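Local atomic coordinates of Agap007691-pb (Anopheles gambiae, PDB entry 5C98), a protein that belongs to the serpin family and, like its relatives, may inhibit serine proteases, although its actual function has not been established. Residues 325-330 and 366-371. Numbering follows the deposited sequence.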
loop_
_atom_site.group_PDB
_atom_site.type_symbol
_atom_site.label_atom_id
_atom_site.label_comp_id
_atom_site.label_asym_id
_atom_site.label_seq_id
_atom_site.Cartn_x
_atom_site.Cartn_y
_atom_site.Cartn_z
ATOM N N CYS A 325 5.816 -1.450 -1.391
ATOM C CA CYS A 325 5.242 -0.169 -1.744
ATOM C C CYS A 325 6.314 0.898 -1.776
ATOM O O CYS A 325 7.313 0.821 -1.057
ATOM C CB CYS A 325 4.191 0.250 -0.740
ATOM S SG CYS A 325 2.657 -0.744 -0.842
ATOM N N TYR A 326 6.073 1.917 -2.587
ATOM C CA TYR A 326 6.988 3.029 -2.759
ATOM C C TYR A 326 6.220 4.340 -2.824
ATOM O O TYR A 326 5.155 4.414 -3.448
ATOM C CB TYR A 326 7.752 2.863 -4.070
ATOM C CG TYR A 326 8.636 4.051 -4.460
ATOM C CD1 TYR A 326 9.887 4.221 -3.900
ATOM C CD2 TYR A 326 8.191 4.995 -5.373
ATOM C CE1 TYR A 326 10.707 5.333 -4.247
ATOM C CE2 TYR A 326 8.987 6.100 -5.726
ATOM C CZ TYR A 326 10.242 6.244 -5.180
ATOM O OH TYR A 326 11.053 7.328 -5.537
ATOM N N LEU A 327 6.788 5.363 -2.193
ATOM C CA LEU A 327 6.332 6.745 -2.255
ATOM C C LEU A 327 7.542 7.637 -2.029
ATOM O O LEU A 327 8.368 7.340 -1.171
ATOM C CB LEU A 327 5.318 7.029 -1.137
ATOM C CG LEU A 327 4.927 8.493 -0.937
ATOM C CD1 LEU A 327 4.117 9.042 -2.128
ATOM C CD2 LEU A 327 4.134 8.645 0.323
ATOM N N ALA A 328 7.642 8.743 -2.772
ATOM C CA ALA A 328 8.664 9.754 -2.504
ATOM C C ALA A 328 8.063 11.143 -2.714
ATOM O O ALA A 328 7.052 11.295 -3.408
ATOM C CB ALA A 328 9.881 9.525 -3.381
ATOM N N VAL A 329 8.626 12.147 -2.039
ATOM C CA VAL A 329 8.248 13.535 -2.297
ATOM C C VAL A 329 9.493 14.343 -2.654
ATOM O O VAL A 329 10.613 13.973 -2.300
ATOM C CB VAL A 329 7.457 14.197 -1.146
ATOM C CG1 VAL A 329 6.090 13.545 -0.976
ATOM C CG2 VAL A 329 8.251 14.156 0.156
ATOM N N SER A 330 9.296 15.422 -3.404
ATOM C CA SER A 330 10.413 16.230 -3.884
ATOM C C SER A 330 9.892 17.617 -4.251
ATOM O O SER A 330 8.701 17.906 -4.127
ATOM C CB SER A 330 11.084 15.540 -5.082
ATOM O OG SER A 330 12.292 16.190 -5.448
ATOM N N VAL A 366 -8.766 5.451 -0.095
ATOM C CA VAL A 366 -7.383 5.365 0.351
ATOM C C VAL A 366 -6.669 4.256 -0.408
ATOM O O VAL A 366 -7.071 3.091 -0.357
ATOM C CB VAL A 366 -7.292 5.133 1.860
ATOM C CG1 VAL A 366 -5.819 4.983 2.286
ATOM C CG2 VAL A 366 -8.006 6.263 2.635
ATOM N N LEU A 367 -5.628 4.634 -1.147
ATOM C CA LEU A 367 -4.897 3.725 -2.007
ATOM C C LEU A 367 -3.592 3.235 -1.386
ATOM O O LEU A 367 -3.083 2.180 -1.784
ATOM C CB LEU A 367 -4.587 4.434 -3.338
ATOM C CG LEU A 367 -5.778 5.134 -3.984
ATOM C CD1 LEU A 367 -5.310 5.678 -5.319
ATOM C CD2 LEU A 367 -7.007 4.261 -4.173
ATOM N N GLN A 368 -3.024 3.989 -0.463
ATOM C CA GLN A 368 -1.754 3.659 0.168
ATOM C C GLN A 368 -1.754 4.410 1.485
ATOM O O GLN A 368 -2.280 5.520 1.563
ATOM C CB GLN A 368 -0.560 4.123 -0.681
ATOM C CG GLN A 368 0.718 3.411 -0.378
ATOM C CD GLN A 368 1.908 4.066 -1.083
ATOM O OE1 GLN A 368 2.243 5.205 -0.762
ATOM N NE2 GLN A 368 2.548 3.359 -1.984
ATOM N N VAL A 369 -1.188 3.805 2.530
ATOM C CA VAL A 369 -1.142 4.424 3.850
ATOM C C VAL A 369 0.183 4.058 4.494
ATOM O O VAL A 369 0.739 2.997 4.241
ATOM C CB VAL A 369 -2.371 3.961 4.672
ATOM C CG1 VAL A 369 -2.400 2.460 4.803
ATOM C CG2 VAL A 369 -2.405 4.632 6.019
ATOM N N GLY A 370 0.696 4.937 5.337
ATOM C CA GLY A 370 1.982 4.661 5.940
ATOM C C GLY A 370 2.353 5.705 6.957
ATOM O O GLY A 370 1.531 6.536 7.361
ATOM N N ASN A 371 3.598 5.604 7.417
ATOM C CA ASN A 371 4.131 6.534 8.401
ATOM C C ASN A 371 5.604 6.754 8.133
ATOM O O ASN A 371 6.283 5.899 7.557
ATOM C CB ASN A 371 3.923 6.022 9.826
ATOM C CG ASN A 371 4.754 4.808 10.137
ATOM O OD1 ASN A 371 4.397 3.702 9.769
ATOM N ND2 ASN A 371 5.857 4.999 10.855
#
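Gln368 reaches across to the backbone of Tyr326 and makes the one hydrogen bond between these two strands. Its NE2 lies 3.2 Å from Tyr326 O, and the N-H points almost straight at the oxygen (175°). The acceptor sits in the plane of the glutamine amide, whereas the donor comes in above the carbonyl plane of Tyr326, 62° out of it, and so misses the lone-pair directions. With CG anti to the backbone N and the chain extended beyond it, the side chain spans strand axes that are 9.0 Å apart at closest approach.

The rest is van der Waals packing around the same amide. Cys325 and Leu327, alternate residues of their strand, both point toward Gln368 and receive the amide between them: Cys325 CB is 3.7 Å from NE2, and Leu327 CB is 3.6 Å from OE1. Leu327 CD2 stands farther off, 4.1 Å from Gln368 OE1. This buried oxygen has no hydrogen-bonding partner in the model, so the amide is held through its nitrogen.

The short strand segments run at 76° to each other and exchange no backbone-to-backbone hydrogen bonds, so sheet A packs across sheet B here. Strand 320-328 lies between 169-177 and 270-287, as a central strand of serpin beta-sheet A; strand 366-372 pairs with 354-360 in the sheet B region. Leu367 and Gln368 form a classic beta bulge opposite Ile358, whose side chain touches both Gln368 and Leu327, while Val177 of strand 169-177 packs against the same two residues.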